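2,5-dihydroxypyridine 5,6-dioxygenase (PDB 7CUP) catalyses the iron-dependent oxygenolytic ring cleavage of 2,5-dihydroxypyridine between carbons 5 and 6, giving N-formylmaleamate in aerobic nicotinate degradation. Local coordinates at residues E13-K17 against A46-L50; A28-Y34 against Y55-A61; A161-H166 against S203-V209; Y222-T228 against I239-A245. All blocks are in the same frame, centred on the assembly; numbering follows the deposited sequence.

Interaction 1. Residues E13-K17 against A46-L50; sequences EHVLK and AAQRL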
loop_
_atom_site.group_PDB
_atom_site.type_symbol
_atom_site.label_atom_id
_atom_site.label_comp_id
_atom_site.label_asym_id
_atom_site.label_seq_id
_atom_site.Cartn_x
_atom_site.Cartn_y
_atom_site.Cartn_z
ATOM N N GLU A 13 21.406 -14.189 -2.633
ATOM C CA GLU A 13 22.065 -15.121 -3.588
ATOM C C GLU A 13 23.331 -15.693 -2.940
ATOM O O GLU A 13 23.524 -16.920 -3.035
ATOM C CB GLU A 13 22.423 -14.461 -4.913
ATOM C CG GLU A 13 21.196 -14.076 -5.683
ATOM C CD GLU A 13 21.499 -13.266 -6.924
ATOM O OE1 GLU A 13 22.138 -13.845 -7.831
ATOM O OE2 GLU A 13 21.047 -12.083 -6.991
ATOM N N HIS A 14 24.172 -14.850 -2.337
ATOM C CA HIS A 14 25.435 -15.282 -1.679
ATOM C C HIS A 14 25.148 -16.329 -0.593
ATOM O O HIS A 14 25.732 -17.442 -0.639
ATOM C CB HIS A 14 26.209 -14.075 -1.143
ATOM C CG HIS A 14 27.342 -14.458 -0.248
ATOM N ND1 HIS A 14 28.577 -14.811 -0.742
ATOM C CD2 HIS A 14 27.445 -14.504 1.095
ATOM C CE1 HIS A 14 29.389 -15.086 0.255
ATOM N NE2 HIS A 14 28.719 -14.901 1.398
ATOM N N VAL A 15 24.219 -16.042 0.313
ATOM C CA VAL A 15 23.932 -16.914 1.486
ATOM C C VAL A 15 23.210 -18.188 1.012
ATOM O O VAL A 15 23.512 -19.239 1.568
ATOM C CB VAL A 15 23.179 -16.129 2.582
ATOM C CG1 VAL A 15 22.818 -17.019 3.767
ATOM C CG2 VAL A 15 24.023 -14.927 3.035
ATOM N N LEU A 16 22.303 -18.121 0.033
ATOM C CA LEU A 16 21.629 -19.338 -0.506
ATOM C C LEU A 16 22.653 -20.241 -1.240
ATOM O O LEU A 16 22.596 -21.441 -1.052
ATOM C CB LEU A 16 20.495 -18.915 -1.432
ATOM C CG LEU A 16 19.287 -18.253 -0.760
ATOM C CD1 LEU A 16 18.213 -18.044 -1.811
ATOM C CD2 LEU A 16 18.739 -19.052 0.392
ATOM N N LYS A 17 23.606 -19.664 -1.967
ATOM C CA LYS A 17 24.741 -20.411 -2.577
ATOM C C LYS A 17 25.554 -21.124 -1.482
ATOM O O LYS A 17 25.742 -22.347 -1.590
ATOM C CB LYS A 17 25.606 -19.477 -3.422
ATOM C CG LYS A 17 25.591 -19.814 -4.899
ATOM C CD LYS A 17 26.500 -18.963 -5.760
ATOM C CE LYS A 17 25.720 -17.904 -6.509
ATOM N NZ LYS A 17 26.604 -16.871 -7.089
ATOM N N ALA A 46 16.163 -14.147 -5.151
ATOM C CA ALA A 46 17.489 -14.795 -5.132
ATOM C C ALA A 46 17.367 -16.308 -5.412
ATOM O O ALA A 46 18.151 -16.851 -6.248
ATOM C CB ALA A 46 18.169 -14.535 -3.819
ATOM N N ALA A 47 16.438 -16.999 -4.762
ATOM C CA ALA A 47 16.225 -18.449 -4.987
ATOM C C ALA A 47 15.918 -18.716 -6.460
ATOM O O ALA A 47 16.514 -19.682 -7.034
ATOM C CB ALA A 47 15.149 -18.966 -4.089
ATOM N N GLN A 48 15.077 -17.886 -7.088
ATOM C CA GLN A 48 14.802 -17.996 -8.551
ATOM C C GLN A 48 16.061 -17.671 -9.385
ATOM O O GLN A 48 16.314 -18.394 -10.360
ATOM C CB GLN A 48 13.606 -17.126 -8.909
ATOM C CG GLN A 48 12.330 -17.654 -8.315
ATOM C CD GLN A 48 11.122 -16.851 -8.725
ATOM O OE1 GLN A 48 10.476 -17.156 -9.722
ATOM N NE2 GLN A 48 10.777 -15.869 -7.917
ATOM N N ARG A 49 16.866 -16.675 -9.017
ATOM C CA ARG A 49 18.130 -16.399 -9.741
ATOM C C ARG A 49 19.037 -17.637 -9.717
ATOM O O ARG A 49 19.723 -17.855 -10.699
ATOM C CB ARG A 49 18.842 -15.170 -9.186
ATOM C CG ARG A 49 18.136 -13.896 -9.601
ATOM C CD ARG A 49 19.039 -12.706 -9.732
ATOM N NE ARG A 49 18.295 -11.781 -10.571
ATOM C CZ ARG A 49 18.401 -11.681 -11.900
ATOM N NH1 ARG A 49 19.297 -12.386 -12.577
ATOM N NH2 ARG A 49 17.629 -10.821 -12.538
ATOM N N LEU A 50 19.050 -18.426 -8.650
ATOM C CA LEU A 50 19.911 -19.629 -8.559
ATOM C C LEU A 50 19.210 -20.803 -9.251
ATOM O O LEU A 50 19.772 -21.882 -9.194
ATOM C CB LEU A 50 20.227 -19.943 -7.098
ATOM C CG LEU A 50 21.004 -18.862 -6.340
ATOM C CD1 LEU A 50 21.085 -19.183 -4.845
ATOM C CD2 LEU A 50 22.395 -18.654 -6.935
#

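Interaction 2. Residues A28-Y34 against Y55-A61; sequences AVLKSHY and YAVELPA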
loop_
_atom_site.group_PDB
_atom_site.type_symbol
_atom_site.label_atom_id
_atom_site.label_comp_id
_atom_site.label_asym_id
_atom_site.label_seq_id
_atom_site.Cartn_x
_atom_site.Cartn_y
_atom_site.Cartn_z
ATOM N N ALA A 28 11.412 -22.977 0.256
ATOM C CA ALA A 28 10.194 -22.376 0.823
ATOM C C ALA A 28 10.603 -21.166 1.660
ATOM O O ALA A 28 11.481 -21.296 2.544
ATOM C CB ALA A 28 9.452 -23.406 1.633
ATOM N N VAL A 29 9.982 -20.028 1.377
ATOM C CA VAL A 29 10.147 -18.780 2.164
ATOM C C VAL A 29 8.942 -18.691 3.098
ATOM O O VAL A 29 7.813 -18.519 2.609
ATOM C CB VAL A 29 10.318 -17.525 1.295
ATOM C CG1 VAL A 29 10.535 -16.307 2.185
ATOM C CG2 VAL A 29 11.468 -17.685 0.320
ATOM N N LEU A 30 9.194 -18.930 4.385
ATOM C CA LEU A 30 8.164 -18.944 5.453
ATOM C C LEU A 30 7.998 -17.528 6.002
ATOM O O LEU A 30 9.017 -16.882 6.370
ATOM C CB LEU A 30 8.606 -19.891 6.552
ATOM C CG LEU A 30 7.682 -19.889 7.761
ATOM C CD1 LEU A 30 6.254 -20.297 7.382
ATOM C CD2 LEU A 30 8.262 -20.777 8.835
ATOM N N LYS A 31 6.771 -17.047 6.026
ATOM C CA LYS A 31 6.497 -15.671 6.517
ATOM C C LYS A 31 5.181 -15.638 7.288
ATOM O O LYS A 31 4.393 -16.580 7.168
ATOM C CB LYS A 31 6.433 -14.681 5.344
ATOM C CG LYS A 31 5.376 -15.004 4.304
ATOM C CD LYS A 31 5.268 -13.953 3.236
ATOM C CE LYS A 31 4.108 -14.179 2.302
ATOM N NZ LYS A 31 3.943 -13.003 1.424
ATOM N N SER A 32 4.970 -14.544 8.019
ATOM C CA SER A 32 3.698 -14.187 8.696
ATOM C C SER A 32 3.444 -12.692 8.477
ATOM O O SER A 32 4.211 -12.096 7.739
ATOM C CB SER A 32 3.750 -14.576 10.166
ATOM O OG SER A 32 2.455 -14.491 10.755
ATOM N N HIS A 33 2.389 -12.102 9.048
ATOM C CA HIS A 33 2.002 -10.705 8.688
ATOM C C HIS A 33 3.101 -9.709 9.108
ATOM O O HIS A 33 3.249 -8.677 8.472
ATOM C CB HIS A 33 0.665 -10.324 9.315
ATOM C CG HIS A 33 0.775 -9.987 10.760
ATOM N ND1 HIS A 33 0.485 -10.918 11.748
ATOM C CD2 HIS A 33 1.122 -8.846 11.392
ATOM C CE1 HIS A 33 0.675 -10.344 12.932
ATOM N NE2 HIS A 33 1.076 -9.087 12.738
ATOM N N TYR A 34 3.909 -10.035 10.112
ATOM C CA TYR A 34 4.941 -9.134 10.670
ATOM C C TYR A 34 6.305 -9.325 9.989
ATOM O O TYR A 34 7.250 -8.628 10.386
ATOM C CB TYR A 34 5.034 -9.383 12.175
ATOM C CG TYR A 34 5.292 -10.823 12.558
ATOM C CD1 TYR A 34 6.593 -11.289 12.692
ATOM C CD2 TYR A 34 4.254 -11.717 12.817
ATOM C CE1 TYR A 34 6.858 -12.601 13.057
ATOM C CE2 TYR A 34 4.511 -13.012 13.242
ATOM C CZ TYR A 34 5.813 -13.465 13.314
ATOM O OH TYR A 34 6.111 -14.747 13.685
ATOM N N TYR A 55 8.563 -21.264 -3.455
ATOM C CA TYR A 55 7.193 -20.877 -3.069
ATOM C C TYR A 55 7.300 -20.237 -1.689
ATOM O O TYR A 55 8.299 -20.517 -0.973
ATOM C CB TYR A 55 6.244 -22.082 -3.079
ATOM C CG TYR A 55 6.659 -23.255 -2.224
ATOM C CD1 TYR A 55 7.646 -24.134 -2.648
ATOM C CD2 TYR A 55 6.076 -23.500 -0.992
ATOM C CE1 TYR A 55 8.030 -25.219 -1.871
ATOM C CE2 TYR A 55 6.460 -24.575 -0.188
ATOM C CZ TYR A 55 7.445 -25.437 -0.633
ATOM O OH TYR A 55 7.807 -26.522 0.097
ATOM N N ALA A 56 6.333 -19.386 -1.359
ATOM C CA ALA A 56 6.171 -18.790 -0.013
ATOM C C ALA A 56 5.062 -19.535 0.732
ATOM O O ALA A 56 4.069 -20.000 0.117
ATOM C CB ALA A 56 5.894 -17.304 -0.117
ATOM N N VAL A 57 5.279 -19.724 2.030
ATOM C CA VAL A 57 4.287 -20.248 2.994
ATOM C C VAL A 57 4.032 -19.148 4.012
ATOM O O VAL A 57 5.009 -18.674 4.600
ATOM C CB VAL A 57 4.791 -21.529 3.663
ATOM C CG1 VAL A 57 3.768 -22.028 4.658
ATOM C CG2 VAL A 57 5.098 -22.580 2.617
ATOM N N GLU A 58 2.777 -18.728 4.132
ATOM C CA GLU A 58 2.358 -17.727 5.123
ATOM C C GLU A 58 1.520 -18.442 6.169
ATOM O O GLU A 58 0.535 -19.082 5.816
ATOM C CB GLU A 58 1.599 -16.559 4.498
ATOM C CG GLU A 58 1.181 -15.578 5.553
ATOM C CD GLU A 58 0.855 -14.174 5.094
ATOM O OE1 GLU A 58 0.529 -14.001 3.876
ATOM O OE2 GLU A 58 0.917 -13.256 5.987
ATOM N N LEU A 59 1.918 -18.301 7.415
ATOM C CA LEU A 59 1.157 -18.780 8.587
ATOM C C LEU A 59 0.544 -17.571 9.291
ATOM O O LEU A 59 1.179 -16.528 9.418
ATOM C CB LEU A 59 2.120 -19.514 9.521
ATOM C CG LEU A 59 2.797 -20.754 8.938
ATOM C CD1 LEU A 59 3.614 -21.467 9.979
ATOM C CD2 LEU A 59 1.766 -21.697 8.360
ATOM N N PRO A 60 -0.675 -17.716 9.832
ATOM C CA PRO A 60 -1.204 -16.775 10.812
ATOM C C PRO A 60 -0.255 -16.671 12.011
ATOM O O PRO A 60 0.309 -17.701 12.436
ATOM C CB PRO A 60 -2.522 -17.439 11.281
ATOM C CG PRO A 60 -2.888 -18.424 10.189
ATOM C CD PRO A 60 -1.559 -18.869 9.620
ATOM N N ALA A 61 -0.063 -15.451 12.502
ATOM C CA ALA A 61 0.749 -15.151 13.697
ATOM C C ALA A 61 0.190 -15.924 14.878
ATOM O O ALA A 61 -1.057 -15.919 15.080
ATOM C CB ALA A 61 0.744 -13.677 13.982
HETATM O O HOH W 1 -1.086 -13.195 10.937
#

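Interaction 3. Residues A161-H166 against S203-V209; sequences AGSDFH and SAEGTLV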
loop_
_atom_site.group_PDB
_atom_site.type_symbol
_atom_site.label_atom_id
_atom_site.label_comp_id
_atom_site.label_asym_id
_atom_site.label_seq_id
_atom_site.Cartn_x
_atom_site.Cartn_y
_atom_site.Cartn_z
ATOM N N ALA A 161 35.243 -9.049 37.864
ATOM C CA ALA A 161 33.995 -8.539 38.471
ATOM C C ALA A 161 33.463 -9.565 39.473
ATOM O O ALA A 161 32.556 -9.212 40.245
ATOM C CB ALA A 161 32.979 -8.237 37.390
ATOM N N GLY A 162 33.949 -10.806 39.413
ATOM C CA GLY A 162 33.647 -11.852 40.408
ATOM C C GLY A 162 32.916 -13.063 39.848
ATOM O O GLY A 162 32.317 -13.802 40.648
ATOM N N SER A 163 32.928 -13.292 38.535
ATOM C CA SER A 163 32.355 -14.538 37.979
ATOM C C SER A 163 33.305 -15.658 38.399
ATOM O O SER A 163 34.509 -15.440 38.275
ATOM C CB SER A 163 32.155 -14.473 36.482
ATOM O OG SER A 163 31.002 -13.695 36.186
ATOM N N ASP A 164 32.763 -16.750 38.946
ATOM C CA ASP A 164 33.492 -18.008 39.265
ATOM C C ASP A 164 32.480 -19.150 39.152
ATOM O O ASP A 164 31.742 -19.411 40.098
ATOM C CB ASP A 164 34.180 -17.901 40.629
ATOM C CG ASP A 164 35.165 -19.031 40.892
ATOM O OD1 ASP A 164 35.252 -19.451 42.055
ATOM O OD2 ASP A 164 35.835 -19.480 39.936
ATOM N N PHE A 165 32.389 -19.743 37.966
ATOM C CA PHE A 165 31.248 -20.579 37.521
ATOM C C PHE A 165 31.804 -21.890 36.950
ATOM O O PHE A 165 32.755 -21.854 36.132
ATOM C CB PHE A 165 30.417 -19.797 36.491
ATOM C CG PHE A 165 29.272 -20.574 35.899
ATOM C CD1 PHE A 165 28.133 -20.826 36.648
ATOM C CD2 PHE A 165 29.368 -21.111 34.626
ATOM C CE1 PHE A 165 27.091 -21.570 36.116
ATOM C CE2 PHE A 165 28.327 -21.854 34.097
ATOM C CZ PHE A 165 27.197 -22.092 34.846
ATOM N N HIS A 166 31.229 -23.017 37.358
ATOM C CA HIS A 166 31.693 -24.354 36.910
ATOM C C HIS A 166 30.510 -25.129 36.353
ATOM O O HIS A 166 29.473 -25.220 37.036
ATOM C CB HIS A 166 32.405 -25.125 38.039
ATOM C CG HIS A 166 33.236 -26.264 37.531
ATOM N ND1 HIS A 166 34.439 -26.077 36.858
ATOM C CD2 HIS A 166 33.035 -27.603 37.566
ATOM C CE1 HIS A 166 34.943 -27.248 36.518
ATOM N NE2 HIS A 166 34.096 -28.202 36.938
ATOM N N SER A 203 23.884 -29.697 37.830
ATOM C CA SER A 203 25.353 -29.732 38.052
ATOM C C SER A 203 25.995 -28.346 38.116
ATOM O O SER A 203 27.011 -28.244 38.804
ATOM C CB SER A 203 25.988 -30.543 36.990
ATOM O OG SER A 203 25.190 -31.694 36.781
ATOM N N ALA A 204 25.509 -27.343 37.374
ATOM C CA ALA A 204 26.193 -26.029 37.296
ATOM C C ALA A 204 26.228 -25.392 38.687
ATOM O O ALA A 204 25.196 -25.437 39.383
ATOM C CB ALA A 204 25.540 -25.113 36.287
ATOM N N GLU A 205 27.361 -24.762 39.016
ATOM C CA GLU A 205 27.742 -24.304 40.383
ATOM C C GLU A 205 28.502 -22.979 40.304
ATOM O O GLU A 205 29.462 -22.914 39.522
ATOM C CB GLU A 205 28.690 -25.313 41.061
ATOM C CG GLU A 205 27.986 -26.520 41.651
ATOM C CD GLU A 205 27.375 -26.297 43.024
ATOM O OE1 GLU A 205 26.138 -26.476 43.182
ATOM O OE2 GLU A 205 28.142 -25.960 43.945
ATOM N N GLY A 206 28.143 -22.015 41.148
ATOM C CA GLY A 206 29.032 -20.882 41.485
ATOM C C GLY A 206 28.359 -19.535 41.282
ATOM O O GLY A 206 27.150 -19.431 41.549
ATOM N N THR A 207 29.122 -18.551 40.804
ATOM C CA THR A 207 28.722 -17.126 40.693
ATOM C C THR A 207 28.927 -16.634 39.251
ATOM O O THR A 207 30.046 -16.797 38.696
ATOM C CB THR A 207 29.518 -16.278 41.690
ATOM O OG1 THR A 207 29.411 -16.973 42.926
ATOM C CG2 THR A 207 29.002 -14.866 41.862
ATOM N N LEU A 208 27.874 -16.048 38.666
ATOM C CA LEU A 208 28.001 -15.230 37.437
ATOM C C LEU A 208 27.638 -13.792 37.793
ATOM O O LEU A 208 26.530 -13.570 38.284
ATOM C CB LEU A 208 27.108 -15.812 36.339
ATOM C CG LEU A 208 27.580 -17.155 35.783
ATOM C CD1 LEU A 208 26.457 -17.854 35.029
ATOM C CD2 LEU A 208 28.836 -17.007 34.913
ATOM N N VAL A 209 28.587 -12.872 37.594
ATOM C CA VAL A 209 28.373 -11.420 37.852
ATOM C C VAL A 209 28.122 -10.733 36.505
ATOM O O VAL A 209 29.016 -10.723 35.626
ATOM C CB VAL A 209 29.552 -10.783 38.616
ATOM C CG1 VAL A 209 29.438 -9.260 38.682
ATOM C CG2 VAL A 209 29.686 -11.399 40.011
HETATM O O HOH W 2 31.420 -11.127 34.862
#

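Interaction 4. Residues Y222-T228 against I239-A245; sequences YCRERIT and IHGGFEA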
loop_
_atom_site.group_PDB
_atom_site.type_symbol
_atom_site.label_atom_id
_atom_site.label_comp_id
_atom_site.label_asym_id
_atom_site.label_seq_id
_atom_site.Cartn_x
_atom_site.Cartn_y
_atom_site.Cartn_z
ATOM N N TYR A 222 22.280 -2.193 28.824
ATOM C CA TYR A 222 23.607 -2.310 29.466
ATOM C C TYR A 222 23.402 -2.103 30.970
ATOM O O TYR A 222 22.859 -1.060 31.349
ATOM C CB TYR A 222 24.569 -1.282 28.880
ATOM C CG TYR A 222 24.836 -1.440 27.409
ATOM C CD1 TYR A 222 25.802 -2.313 26.948
ATOM C CD2 TYR A 222 24.189 -0.654 26.472
ATOM C CE1 TYR A 222 26.123 -2.399 25.600
ATOM C CE2 TYR A 222 24.479 -0.743 25.121
ATOM C CZ TYR A 222 25.441 -1.631 24.672
ATOM O OH TYR A 222 25.708 -1.729 23.327
ATOM N N CYS A 223 23.802 -3.061 31.799
ATOM C CA CYS A 223 23.719 -2.929 33.281
ATOM C C CYS A 223 24.488 -1.676 33.716
ATOM O O CYS A 223 25.622 -1.491 33.260
ATOM C CB CYS A 223 24.281 -4.163 33.972
ATOM S SG CYS A 223 23.241 -5.612 33.688
ATOM N N ARG A 224 23.900 -0.844 34.561
ATOM C CA ARG A 224 24.603 0.342 35.116
ATOM C C ARG A 224 25.072 0.027 36.541
ATOM O O ARG A 224 25.894 0.775 37.052
ATOM C CB ARG A 224 23.699 1.573 34.972
ATOM C CG ARG A 224 23.412 1.952 33.524
ATOM C CD ARG A 224 24.695 2.100 32.724
ATOM N NE ARG A 224 25.598 3.128 33.282
ATOM C CZ ARG A 224 25.713 4.376 32.823
ATOM N NH1 ARG A 224 25.005 4.782 31.782
ATOM N NH2 ARG A 224 26.571 5.213 33.380
ATOM N N GLU A 225 24.627 -1.075 37.125
ATOM C CA GLU A 225 25.226 -1.646 38.359
ATOM C C GLU A 225 25.244 -3.163 38.206
ATOM O O GLU A 225 24.448 -3.706 37.431
ATOM C CB GLU A 225 24.472 -1.286 39.647
ATOM C CG GLU A 225 23.428 -0.193 39.510
ATOM C CD GLU A 225 22.463 -0.101 40.690
ATOM O OE1 GLU A 225 21.218 0.073 40.451
ATOM O OE2 GLU A 225 22.961 -0.202 41.853
ATOM N N ARG A 226 26.098 -3.818 38.973
ATOM C CA ARG A 226 26.312 -5.281 38.937
ATOM C C ARG A 226 25.039 -6.031 39.333
ATOM O O ARG A 226 24.264 -5.552 40.167
ATOM C CB ARG A 226 27.473 -5.632 39.867
ATOM C CG ARG A 226 28.790 -5.059 39.390
ATOM C CD ARG A 226 29.952 -5.586 40.192
ATOM N NE ARG A 226 31.182 -5.255 39.502
ATOM C CZ ARG A 226 32.389 -5.264 40.055
ATOM N NH1 ARG A 226 32.523 -5.579 41.333
ATOM N NH2 ARG A 226 33.451 -4.958 39.322
ATOM N N ILE A 227 24.827 -7.178 38.710
ATOM C CA ILE A 227 23.888 -8.207 39.221
ATOM C C ILE A 227 24.740 -9.424 39.525
ATOM O O ILE A 227 25.523 -9.795 38.640
ATOM C CB ILE A 227 22.770 -8.513 38.216
ATOM C CG1 ILE A 227 22.014 -7.241 37.826
ATOM C CG2 ILE A 227 21.842 -9.580 38.762
ATOM C CD1 ILE A 227 21.058 -7.451 36.682
ATOM N N THR A 228 24.645 -9.932 40.757
ATOM C CA THR A 228 25.271 -11.208 41.179
ATOM C C THR A 228 24.222 -12.324 41.128
ATOM O O THR A 228 23.163 -12.181 41.782
ATOM C CB THR A 228 25.863 -11.088 42.589
ATOM O OG1 THR A 228 26.735 -9.964 42.611
ATOM C CG2 THR A 228 26.648 -12.321 42.981
ATOM N N ILE A 239 19.595 -13.731 43.284
ATOM C CA ILE A 239 19.801 -12.564 42.379
ATOM C C ILE A 239 19.927 -11.290 43.231
ATOM O O ILE A 239 18.914 -10.874 43.862
ATOM C CB ILE A 239 18.655 -12.480 41.358
ATOM C CG1 ILE A 239 18.492 -13.798 40.595
ATOM C CG2 ILE A 239 18.869 -11.285 40.437
ATOM C CD1 ILE A 239 17.304 -13.832 39.635
ATOM N N HIS A 240 21.112 -10.674 43.225
ATOM C CA HIS A 240 21.480 -9.551 44.123
ATOM C C HIS A 240 22.065 -8.360 43.360
ATOM O O HIS A 240 22.974 -8.550 42.541
ATOM C CB HIS A 240 22.485 -10.044 45.169
ATOM C CG HIS A 240 21.980 -11.259 45.847
ATOM N ND1 HIS A 240 22.614 -12.492 45.732
ATOM C CD2 HIS A 240 20.855 -11.442 46.561
ATOM C CE1 HIS A 240 21.911 -13.381 46.396
ATOM N NE2 HIS A 240 20.822 -12.759 46.919
ATOM N N GLY A 241 21.610 -7.171 43.737
ATOM C CA GLY A 241 22.139 -5.867 43.311
ATOM C C GLY A 241 21.213 -4.778 43.809
ATOM O O GLY A 241 20.569 -4.994 44.842
ATOM N N GLY A 242 21.097 -3.684 43.059
ATOM C CA GLY A 242 20.140 -2.599 43.328
ATOM C C GLY A 242 18.963 -2.686 42.379
ATOM O O GLY A 242 18.092 -3.548 42.583
ATOM N N PHE A 243 18.956 -1.877 41.324
ATOM C CA PHE A 243 17.732 -1.706 40.507
ATOM C C PHE A 243 17.639 -2.832 39.468
ATOM O O PHE A 243 16.573 -3.434 39.372
ATOM C CB PHE A 243 17.648 -0.311 39.881
ATOM C CG PHE A 243 16.549 -0.228 38.859
ATOM C CD1 PHE A 243 15.235 -0.446 39.235
ATOM C CD2 PHE A 243 16.842 -0.068 37.519
ATOM C CE1 PHE A 243 14.233 -0.443 38.279
ATOM C CE2 PHE A 243 15.835 -0.053 36.565
ATOM C CZ PHE A 243 14.531 -0.229 36.949
ATOM N N GLU A 244 18.692 -3.065 38.696
ATOM C CA GLU A 244 18.666 -4.107 37.654
ATOM C C GLU A 244 18.192 -5.415 38.302
ATOM O O GLU A 244 17.328 -6.057 37.721
ATOM C CB GLU A 244 20.018 -4.277 36.969
ATOM C CG GLU A 244 20.282 -3.274 35.854
ATOM C CD GLU A 244 21.031 -2.044 36.311
ATOM O OE1 GLU A 244 21.321 -1.186 35.464
ATOM O OE2 GLU A 244 21.322 -1.958 37.522
ATOM N N ALA A 245 18.745 -5.782 39.463
ATOM C CA ALA A 245 18.428 -7.040 40.178
ATOM C C ALA A 245 16.942 -7.078 40.513
ATOM O O ALA A 245 16.295 -8.079 40.276
ATOM C CB ALA A 245 19.278 -7.160 41.417
HETATM O O HOH W 3 21.668 -4.295 40.259
HETATM O O HOH W 4 25.494 -7.770 42.596
#

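Interaction 1. Residues E13-K17 against A46-L50
Helix-on-helix packing brings Glu13, Leu16 and Lys17 of helix 5-18 against Ala46, Ala47, Arg49 and Leu50 at the C-terminal end of helix 37-49, the helix of a beta-alpha-beta unit. The backbones come closest where Ala46 offers only a methyl: the CA atoms of Glu13 and Ala46 are 4.8 Å apart, and Ala46 CB rests on Glu13 CG at 3.6 Å. Deeper in, Leu16 CD1 passes beside Ala46 and meets Ala47 CB at 3.9 Å. Leu50, the first residue past the helix, reaches back: chi1 of -62° carries its CG toward helix 5-18, and the fork at CG sends the two methyls to different partners. CD1 presses on Leu16 CB at 3.5 Å, while CD2 meets Lys17 CE at 3.4 Å, both tighter than usual carbon contacts. On the outer side the Glu13 carboxylate crosses the aliphatic stem of Arg49, with OE1 3.8 Å from Arg49 CB. The charged ends pair with another chain: Glu13 forms a salt bridge with Arg49 of the second subunit, and Arg49 with Glu13 of that subunit, though the position of Glu13 OE2 is less certain. With an alanine here, Arg49 of the second subunit is likely to lose its carboxylate partner and the Arg49 stem its cover. Within the chain the contact is largely apolar, while the charged ends are used at the subunit interface.

Interaction 2. Residues A28-Y34 against Y55-A61
Parallel strand pairing joins Ala28-Lys31 to Tyr55-Glu58, in register from Ala28 with Tyr55 to Lys31 with Glu58; the axes of these short strands differ by 24°. The backbone bonds run from Val29 N to Tyr55 O, Val57 N to Val29 O, Lys31 N to Val57 O and Leu59 N to Lys31 O. Beyond them Ser32 OG, turned anti to its own N (chi1 -168°), donates to Leu59 O at 2.8 Å, continuing the ladder. A water links His33 ND1 to Ala61 N. Among apolar contacts, Ala28 CB sits over the face of the Tyr55 ring, 4.0 Å from its centroid, a CH-pi contact. Leu30 CD1 meets Leu59 CG at 3.8 Å, and Ala61 CB lies at the edges of the His33 and Tyr34 rings. Helix 37-49, the crossover of this beta-alpha-beta unit, covers Val29 and Ala56, helix 85-92 packs on Leu30 and Val57, strand 96-99 pairs with Ala28-Leu30, and across Ala56 and Glu58 the sheet continues antiparallel into the third subunit.

Interaction 3. Residues A161-H166 against S203-V209
Ser163 lends its side chain to a beta ladder: its OG, not a backbone carbonyl, accepts the N-H of Val209 at 2.9 Å, in a nearly straight bond (166°). A water also joins Ser163 OG to Val209 O. Ser163 is itself part of a G1 beta bulge, in which it and Gly162 both face Ser159; at the backbone angles of Gly162 a CB would run into the carbonyl O of Ala161. The pairing that continues from here is antiparallel but strongly twisted: Asp164 with Thr207 and His166 with Glu205 are hydrogen-bonded pairs, and Asp164 N reaches Thr207 O at 2.7 Å. Between them Phe165 faces Gly206, where the chain turns a corner; a CB there would fall 2.2 Å from Asp164 O, a clash. The ladder brings together the outermost strands of two antiparallel sheets, 164-168 of one and 207-210 of the other. With CG anti to the backbone N (chi1 176°), the Phe165 ring lies against Leu208 and takes Leu208 CD1 over one face, 3.9 Å from the centroid, while Ala204 CB touches Phe165 CZ at 3.7 Å. Ile231 packs on both Phe165 and Leu208, and the Leu208 side chain lies about 12 Å from the bound iron. On the other face of the ladder His156 takes hydrogen bonds with Asp164 and His166.

Interaction 4. Residues Y222-T228 against I239-A245
Thr228 and His240 form an antiparallel hydrogen-bonded pair, CA atoms 5.1 Å apart, with Thr228 N to His240 O and His240 N to Thr228 O both formed; beyond it the chains part as Gly241 and the N-cap Gly242 lead into helix 243-253. A water joins the two chains here, donating to Arg226 O and accepting from Gly242 N. Two glutamates then exchange bonds, each met from above its carboxylate plane. Glu244 OE1 takes the N-H of Arg224 at 2.8 Å, almost straight (173°), and OE2 receives a weak bond from Glu225 N. In return Glu225 OE1 accepts Phe243 N, at the start of the helix, at 3.1 Å; to get there its CG nearly eclipses the backbone N (chi1 -12°), a torsion that may be strained. The carboxylates nearly touch, Glu225 OE1 lying 3.6 Å from Glu244 OE2, a closeness probably eased by Arg224 of the fourth subunit, which forms salt bridges with both residues. Were Glu225 a leucine, Phe243 N would probably lose its acceptor and that arginine one of its two carboxylates. Apolar contact adds to this: Ile227 CD1 presses on Glu244 CB at 3.4 Å, and Ile227 CG2 lies beside Ile239 CG2 at 3.8 Å. The arrangement is the open end of a beta hairpin, strands 227-232 and 235-240, whose second strand runs directly into a helix packed back on the approach to the first.

How the interactions relate
From the N terminus, 13-17 in helix 5-18 comes first, then 28-34, 46-50 and 55-61, so interactions 1 and 2 cross: each closes a loop holding one segment of the other. Their centres about 19 Å apart, they tie the N-terminal helix and helix 37-49 to the outer strand, within this chain, of the parallel sheet. Both close before interaction 3 opens, its centre about 44 and 42 Å from theirs, on the opposite side of the chain's centre. Interaction 3 closes a longer loop between two antiparallel sheets; interaction 4 follows and closes a hairpin. These last two meet in one three-stranded sheet, where Thr207 CG2 touches Thr228 CG2 at 3.6 Å. Interactions 2 and 4 both reach the fourth subunit.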